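Local coordinates for protein leucyl-tRNA synthetase subunit alpha (Aquifex aeolicus, PDB 3O0A) that belongs to a class I synthetase that attaches leucine to its tRNA, this CP1 domain being the editing part that probably hydrolyses wrongly charged tRNA, at residues Val57-His62 / Val130-Gly135; Pro66-Ile71 / Leu109-Thr114. All coordinates share one frame; numbering follows the deposited sequence.

Contact 1: residues Val57-His62 / Val130-Gly135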
ATOM      1  N   VAL A  57      -0.443   0.640   3.227  1.00 12.18           N
ATOM      2  CA  VAL A  57      -0.366   0.638   4.695  1.00 12.21           C
ATOM      3  C   VAL A  57       0.918  -0.029   5.193  1.00 11.59           C
ATOM      4  O   VAL A  57       1.252  -1.136   4.776  1.00 11.44           O
ATOM      5  CB  VAL A  57      -1.581  -0.058   5.358  1.00 12.38           C
ATOM      6  CG1 VAL A  57      -1.360  -0.169   6.868  1.00 14.84           C
ATOM      7  CG2 VAL A  57      -2.876   0.716   5.078  1.00 13.91           C
ATOM      8  N   LEU A  58       1.631   0.658   6.085  1.00 10.48           N
ATOM      9  CA  LEU A  58       2.786   0.098   6.765  1.00 10.68           C
ATOM     10  C   LEU A  58       2.343  -0.352   8.141  1.00 10.04           C
ATOM     11  O   LEU A  58       1.574   0.347   8.810  1.00 10.38           O
ATOM     12  CB  LEU A  58       3.863   1.175   6.949  1.00  9.88           C
ATOM     13  CG  LEU A  58       4.776   1.517   5.758  1.00 12.31           C
ATOM     14  CD1 LEU A  58       4.037   1.670   4.447  1.00 16.54           C
ATOM     15  CD2 LEU A  58       5.648   2.744   6.075  1.00 11.30           C
ATOM     16  N   ALA A  59       2.832  -1.503   8.581  1.00 10.78           N
ATOM     17  CA  ALA A  59       2.690  -1.864   9.995  1.00 11.11           C
ATOM     18  C   ALA A  59       3.274  -0.744  10.887  1.00 11.74           C
ATOM     19  O   ALA A  59       4.224  -0.057  10.503  1.00 10.56           O
ATOM     20  CB  ALA A  59       3.377  -3.166  10.270  1.00 12.06           C
ATOM     21  N   PRO A  60       2.711  -0.556  12.094  1.00 12.67           N
ATOM     22  CA  PRO A  60       3.170   0.521  12.987  1.00 13.31           C
ATOM     23  C   PRO A  60       4.666   0.465  13.282  1.00 13.18           C
ATOM     24  O   PRO A  60       5.296   1.523  13.452  1.00 13.26           O
ATOM     25  CB  PRO A  60       2.381   0.285  14.281  1.00 14.17           C
ATOM     26  CG  PRO A  60       1.240  -0.599  13.901  1.00 15.37           C
ATOM     27  CD  PRO A  60       1.619  -1.355  12.679  1.00 13.48           C
ATOM     28  N   GLU A  61       5.232  -0.744  13.346  1.00 13.35           N
ATOM     29  CA  GLU A  61       6.653  -0.900  13.663  1.00 14.63           C
ATOM     30  C   GLU A  61       7.559  -0.826  12.436  1.00 13.71           C
ATOM     31  O   GLU A  61       8.779  -0.971  12.559  1.00 14.06           O
ATOM     32  CB  GLU A  61       6.932  -2.218  14.394  1.00 15.79           C
ATOM     33  CG  GLU A  61       5.981  -2.505  15.527  1.00 18.58           C
ATOM     34  CD  GLU A  61       4.757  -3.309  15.084  1.00 22.65           C
ATOM     35  OE1 GLU A  61       4.390  -3.292  13.889  1.00 21.09           O
ATOM     36  OE2 GLU A  61       4.167  -3.980  15.948  1.00 24.21           O
ATOM     37  N   HIS A  62       6.970  -0.641  11.257  1.00 12.90           N
ATOM     38  CA  HIS A  62       7.761  -0.557  10.021  1.00 12.65           C
ATOM     39  C   HIS A  62       8.759   0.600  10.130  1.00 13.06           C
ATOM     40  O   HIS A  62       8.369   1.710  10.496  1.00 13.14           O
ATOM     41  CB  HIS A  62       6.850  -0.368   8.799  1.00 12.22           C
ATOM     42  CG  HIS A  62       7.523  -0.668   7.491  1.00 11.13           C
ATOM     43  ND1 HIS A  62       8.525   0.127   6.975  1.00 11.93           N
ATOM     44  CD2 HIS A  62       7.344  -1.674   6.598  1.00 12.00           C
ATOM     45  CE1 HIS A  62       8.939  -0.377   5.826  1.00 11.79           C
ATOM     46  NE2 HIS A  62       8.238  -1.468   5.571  1.00 11.95           N
ATOM     47  N   VAL A 130      -2.375  -4.366  10.082  1.00 17.20           N
ATOM     48  CA  VAL A 130      -1.273  -4.815   9.272  1.00 17.29           C
ATOM     49  C   VAL A 130      -0.128  -5.183  10.205  1.00 17.21           C
ATOM     50  O   VAL A 130       0.372  -4.341  10.949  1.00 16.38           O
ATOM     51  CB  VAL A 130      -0.871  -3.726   8.231  1.00 16.21           C
ATOM     52  CG1 VAL A 130       0.410  -4.109   7.504  1.00 16.55           C
ATOM     53  CG2 VAL A 130      -2.008  -3.536   7.239  1.00 16.61           C
ATOM     54  N   LEU A 131       0.250  -6.457  10.181  1.00 18.15           N
ATOM     55  CA  LEU A 131       1.294  -6.946  11.075  1.00 18.89           C
ATOM     56  C   LEU A 131       2.645  -6.857  10.388  1.00 19.05           C
ATOM     57  O   LEU A 131       2.772  -7.207   9.217  1.00 18.68           O
ATOM     58  CB  LEU A 131       0.999  -8.383  11.523  1.00 19.51           C
ATOM     59  CG  LEU A 131      -0.295  -8.571  12.334  1.00 19.35           C
ATOM     60  CD1 LEU A 131      -0.517 -10.050  12.705  1.00 22.75           C
ATOM     61  CD2 LEU A 131      -0.308  -7.692  13.587  1.00 19.80           C
ATOM     62  N   TYR A 132       3.658  -6.411  11.130  1.00 19.81           N
ATOM     63  CA  TYR A 132       5.002  -6.295  10.573  1.00 20.23           C
ATOM     64  C   TYR A 132       5.522  -7.633  10.031  1.00 20.97           C
ATOM     65  O   TYR A 132       6.293  -7.667   9.074  1.00 20.43           O
ATOM     66  CB  TYR A 132       5.971  -5.687  11.598  1.00 20.96           C
ATOM     67  CG  TYR A 132       7.335  -5.379  11.013  1.00 21.06           C
ATOM     68  CD1 TYR A 132       7.472  -4.482   9.953  1.00 20.02           C
ATOM     69  CD2 TYR A 132       8.479  -5.993  11.506  1.00 24.69           C
ATOM     70  CE1 TYR A 132       8.719  -4.200   9.405  1.00 21.28           C
ATOM     71  CE2 TYR A 132       9.737  -5.716  10.962  1.00 25.17           C
ATOM     72  CZ  TYR A 132       9.842  -4.817   9.916  1.00 22.44           C
ATOM     73  OH  TYR A 132      11.083  -4.546   9.377  1.00 23.40           O
ATOM     74  N   GLU A 133       5.065  -8.725  10.641  1.00 22.13           N
ATOM     75  CA  GLU A 133       5.529 -10.070  10.316  1.00 23.99           C
ATOM     76  C   GLU A 133       4.970 -10.618   9.004  1.00 23.89           C
ATOM     77  O   GLU A 133       5.511 -11.586   8.455  1.00 25.34           O
ATOM     78  CB  GLU A 133       5.194 -11.034  11.466  1.00 24.95           C
ATOM     79  CG  GLU A 133       5.885 -10.697  12.797  1.00 28.12           C
ATOM     80  CD  GLU A 133       5.322  -9.454  13.489  1.00 29.70           C
ATOM     81  OE1 GLU A 133       4.120  -9.155  13.325  1.00 29.83           O
ATOM     82  OE2 GLU A 133       6.093  -8.764  14.200  1.00 33.47           O
ATOM     83  N   TYR A 134       3.878 -10.037   8.515  1.00 23.28           N
ATOM     84  CA  TYR A 134       3.352 -10.454   7.222  1.00 23.89           C
ATOM     85  C   TYR A 134       4.172  -9.826   6.111  1.00 21.98           C
ATOM     86  O   TYR A 134       4.250  -8.594   6.022  1.00 21.19           O
ATOM     87  CB  TYR A 134       1.889 -10.065   7.008  1.00 24.85           C
ATOM     88  CG  TYR A 134       1.438 -10.441   5.599  1.00 26.62           C
ATOM     89  CD1 TYR A 134       1.193 -11.771   5.259  1.00 30.30           C
ATOM     90  CD2 TYR A 134       1.316  -9.469   4.595  1.00 28.43           C
ATOM     91  CE1 TYR A 134       0.805 -12.128   3.966  1.00 29.49           C
ATOM     92  CE2 TYR A 134       0.932  -9.814   3.298  1.00 29.08           C
ATOM     93  CZ  TYR A 134       0.672 -11.145   2.998  1.00 29.09           C
ATOM     94  OH  TYR A 134       0.289 -11.507   1.718  1.00 29.71           O
ATOM     95  N   GLY A 135       4.751 -10.664   5.253  1.00 21.45           N
ATOM     96  CA  GLY A 135       5.522 -10.164   4.109  1.00 19.90           C
ATOM     97  C   GLY A 135       6.636  -9.201   4.482  1.00 18.85           C
ATOM     98  O   GLY A 135       7.492  -9.517   5.315  1.00 19.74           O
TER
HETATM   99  O   HOH W   1       3.080  -5.581  13.724  1.00 23.18           O

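Contact 2: residues Pro66-Ile71 / Leu109-Thr114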
ATOM      1  N   PRO A  66       8.465   6.434  10.715  1.00 11.90           N
ATOM      2  CA  PRO A  66       8.973   7.755  11.115  1.00 11.72           C
ATOM      3  C   PRO A  66       9.610   8.536   9.962  1.00 11.46           C
ATOM      4  O   PRO A  66       9.478   9.760   9.911  1.00 12.28           O
ATOM      5  CB  PRO A  66       9.999   7.440  12.221  1.00 12.35           C
ATOM      6  CG  PRO A  66      10.353   6.015  12.047  1.00 14.19           C
ATOM      7  CD  PRO A  66       9.178   5.335  11.400  1.00 12.19           C
ATOM      8  N   VAL A  67      10.264   7.836   9.040  1.00 10.66           N
ATOM      9  CA  VAL A  67      10.870   8.469   7.879  1.00  9.95           C
ATOM     10  C   VAL A  67       9.798   9.175   7.041  1.00  9.60           C
ATOM     11  O   VAL A  67       9.915  10.371   6.738  1.00 10.05           O
ATOM     12  CB  VAL A  67      11.641   7.438   7.006  1.00  9.73           C
ATOM     13  CG1 VAL A  67      12.176   8.113   5.745  1.00  9.57           C
ATOM     14  CG2 VAL A  67      12.782   6.813   7.808  1.00 10.98           C
ATOM     15  N   LEU A  68       8.757   8.430   6.667  1.00  8.73           N
ATOM     16  CA  LEU A  68       7.694   8.987   5.823  1.00  8.78           C
ATOM     17  C   LEU A  68       6.850  10.036   6.526  1.00  8.98           C
ATOM     18  O   LEU A  68       6.425  11.013   5.897  1.00  9.62           O
ATOM     19  CB  LEU A  68       6.823   7.866   5.250  1.00  9.35           C
ATOM     20  CG  LEU A  68       7.566   6.896   4.339  1.00  9.24           C
ATOM     21  CD1 LEU A  68       6.569   5.802   3.936  1.00 10.43           C
ATOM     22  CD2 LEU A  68       8.188   7.603   3.115  1.00  9.04           C
ATOM     23  N   ALA A  69       6.621   9.861   7.826  1.00  8.77           N
ATOM     24  CA  ALA A  69       5.909  10.890   8.607  1.00  9.55           C
ATOM     25  C   ALA A  69       6.707  12.209   8.677  1.00 10.51           C
ATOM     26  O   ALA A  69       6.132  13.314   8.625  1.00 10.34           O
ATOM     27  CB  ALA A  69       5.575  10.363  10.012  1.00 10.01           C
ATOM     28  N   CYS A  70       8.031  12.090   8.757  1.00 10.40           N
ATOM     29  CA  CYS A  70       8.902  13.269   8.764  1.00 11.32           C
ATOM     30  C   CYS A  70       8.726  14.013   7.449  1.00 10.98           C
ATOM     31  O   CYS A  70       8.571  15.239   7.427  1.00 11.11           O
ATOM     32  CB  CYS A  70      10.364  12.845   8.945  1.00 11.64           C
ATOM     33  SG  CYS A  70      11.561  14.207   8.944  1.00 15.34           S
ATOM     34  N   ILE A  71       8.728  13.257   6.355  1.00  9.91           N
ATOM     35  CA  ILE A  71       8.504  13.829   5.025  1.00 10.97           C
ATOM     36  C   ILE A  71       7.101  14.436   4.893  1.00 10.62           C
ATOM     37  O   ILE A  71       6.960  15.546   4.402  1.00 11.78           O
ATOM     38  CB  ILE A  71       8.805  12.805   3.916  1.00 10.74           C
ATOM     39  CG1 ILE A  71      10.312  12.468   3.943  1.00 11.18           C
ATOM     40  CG2 ILE A  71       8.362  13.349   2.552  1.00 11.64           C
ATOM     41  CD1 ILE A  71      10.721  11.268   3.063  1.00 12.28           C
ATOM     42  N   LEU A 109       0.330   9.150   6.833  1.00 11.31           N
ATOM     43  CA  LEU A 109       1.732   9.566   6.939  1.00 10.65           C
ATOM     44  C   LEU A 109       2.089  10.829   6.143  1.00 11.39           C
ATOM     45  O   LEU A 109       3.197  11.354   6.269  1.00 11.70           O
ATOM     46  CB  LEU A 109       2.660   8.397   6.565  1.00 10.15           C
ATOM     47  CG  LEU A 109       2.448   7.096   7.354  1.00  9.71           C
ATOM     48  CD1 LEU A 109       3.552   6.073   6.967  1.00 10.38           C
ATOM     49  CD2 LEU A 109       2.369   7.300   8.895  1.00 11.83           C
ATOM     50  N   GLY A 110       1.152  11.319   5.332  1.00 11.33           N
ATOM     51  CA  GLY A 110       1.336  12.591   4.643  1.00 11.79           C
ATOM     52  C   GLY A 110       2.114  12.514   3.340  1.00 11.36           C
ATOM     53  O   GLY A 110       2.496  13.541   2.778  1.00 12.48           O
ATOM     54  N   VAL A 111       2.359  11.302   2.852  1.00 10.78           N
ATOM     55  CA  VAL A 111       3.043  11.136   1.569  1.00 11.09           C
ATOM     56  C   VAL A 111       2.203  10.260   0.658  1.00 10.94           C
ATOM     57  O   VAL A 111       1.335   9.520   1.132  1.00 10.98           O
ATOM     58  CB  VAL A 111       4.459  10.515   1.730  1.00  9.91           C
ATOM     59  CG1 VAL A 111       5.366  11.474   2.542  1.00 11.65           C
ATOM     60  CG2 VAL A 111       4.400   9.126   2.399  1.00 11.37           C
ATOM     61  N   TYR A 112       2.488  10.345  -0.638  1.00 11.27           N
ATOM     62  CA  TYR A 112       1.802   9.537  -1.640  1.00 11.97           C
ATOM     63  C   TYR A 112       2.806   8.679  -2.397  1.00 11.77           C
ATOM     64  O   TYR A 112       3.829   9.174  -2.900  1.00 12.08           O
ATOM     65  CB  TYR A 112       1.042  10.445  -2.600  1.00 13.73           C
ATOM     66  CG  TYR A 112      -0.035  11.235  -1.903  1.00 15.19           C
ATOM     67  CD1 TYR A 112       0.267  12.410  -1.210  1.00 15.93           C
ATOM     68  CD2 TYR A 112      -1.355  10.791  -1.912  1.00 17.96           C
ATOM     69  CE1 TYR A 112      -0.736  13.130  -0.546  1.00 16.40           C
ATOM     70  CE2 TYR A 112      -2.353  11.507  -1.275  1.00 17.82           C
ATOM     71  CZ  TYR A 112      -2.040  12.659  -0.590  1.00 18.95           C
ATOM     72  OH  TYR A 112      -3.042  13.359   0.040  1.00 18.42           O
ATOM     73  N   ALA A 113       2.522   7.390  -2.445  1.00 11.60           N
ATOM     74  CA  ALA A 113       3.373   6.454  -3.162  1.00 11.42           C
ATOM     75  C   ALA A 113       2.874   6.355  -4.598  1.00 12.02           C
ATOM     76  O   ALA A 113       1.670   6.353  -4.854  1.00 13.28           O
ATOM     77  CB  ALA A 113       3.302   5.093  -2.497  1.00 12.05           C
ATOM     78  N   THR A 114       3.810   6.259  -5.532  1.00 11.28           N
ATOM     79  CA  THR A 114       3.462   6.000  -6.910  1.00 11.31           C
ATOM     80  C   THR A 114       3.261   4.507  -7.079  1.00 11.60           C
ATOM     81  O   THR A 114       4.099   3.696  -6.670  1.00 11.19           O
ATOM     82  CB  THR A 114       4.554   6.514  -7.854  1.00 12.48           C
ATOM     83  OG1 THR A 114       4.735   7.917  -7.626  1.00 12.76           O
ATOM     84  CG2 THR A 114       4.172   6.265  -9.311  1.00 11.96           C
TER

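Contact 1: residues Val57-His62 / Val130-Gly135
Apolar contact begins with Val57 and Val130, whose CG1 and CG2 respectively meet at 3.4 Å, tighter than usual for two carbons. Val130 CG1, anti to its backbone N (chi1 172°), reaches instead toward the backbone of Ala59, 3.7 Å from Ala59 N. The Ala59 methyl lies against the opposing main chain, 3.3 Å from Val130 O and 3.4 Å from Tyr132 N, and sits at the edge of the Tyr132 ring.

The aromatic pair is an offset edge-to-face one: the Tyr132 edge is directed at the His62 face, the planes standing at 89° with centroids 5.9 Å apart. Leu58 CG lies above one face of the same imidazole, offset toward the rim of the ring, and His62 ND1 takes the backbone N-H of Leu64, a cap at the turn into the following helix.

Polar contact runs through one water, which donates to Glu61 OE1 (2.6 Å) and accepts from Tyr132 N (2.8 Å).

The contact thus joins the end of strand 55-58, with its type I turn at Ala59-His62, to the loop before strand 138-141. Its chemistry passes from close-packed valines to a water bridge at the exposed glutamate. Glu61 is held at both oxygens, OE1 by the bridging water and OE2 by a salt bridge with Arg98, which would probably fix the carboxylate's rotation.

Contact 2: residues Pro66-Ile71 / Leu109-Thr114
Val111 CG1 stands anti to its carbonyl carbon (chi1 -64°), which puts CG2 in the crowded position between N and C, so that CG2 turns to the Leu68 side chain and CG1 to Ile71. Leu68 CG is likewise anti to its carbonyl carbon, and its CB and CD2 are the atoms that face Val111 CG2. The arrangement is helix-on-sheet packing in the editing domain: helix 64-74 lies against strand 106-114, an outermost strand of a mixed four-stranded sheet.

Val111 CG2 touches Leu68 CB at 3.9 Å, while CG1 approaches Ile71 CG2 at 3.5 Å; both side-chain pairs cross at about a right angle. Leu109 extends the apolar surface, its CD1 lying 4.1 Å from Leu68 CB. Between Leu109 and Val111 the chain turns a corner at Gly110, whose phi/psi of 84/10° would jam a CB against the preceding carbonyl oxygen. An alanine in place of Val111 would probably open a gap beside Leu68 and Ile71, leaving Ile71 CG2 without its close neighbour on the strand.

All five touching residues are buried. Val12 of strand 6-13 also packs on Leu68 and Val111, and the Cys70-Cys23 disulfide ties the helix to the chain before helix 26-35. At the corner the backbones come close without bonding: Leu68 O and Leu109 O, both acceptors, lie 3.3 Å apart, and Val111 CG1 is 3.5 Å from that same Leu68 O.

Contact 2 is wholly buried, whereas contact 1 grades from buried valines to an exposed glutamate. Both reach the same mixed sheet: strand 55-58 supplies contact 1 from an inner position, and strand 106-114 supplies contact 2 from an outermost one. In sequence, contact 2 is nested inside the loop closed by contact 1, and helix 64-74 is the next element after strand 55-58. Leu58 joins the two, its CD2 lying 3.8 Å from Leu68 CD1 and 4.0 Å from Leu109 CD1. Their chemistry matches their places: the side-chain to side-chain contacts of 66-71 with 109-114 are all aliphatic, whereas 57-62 and 130-135 add an aromatic pair and a bridging water.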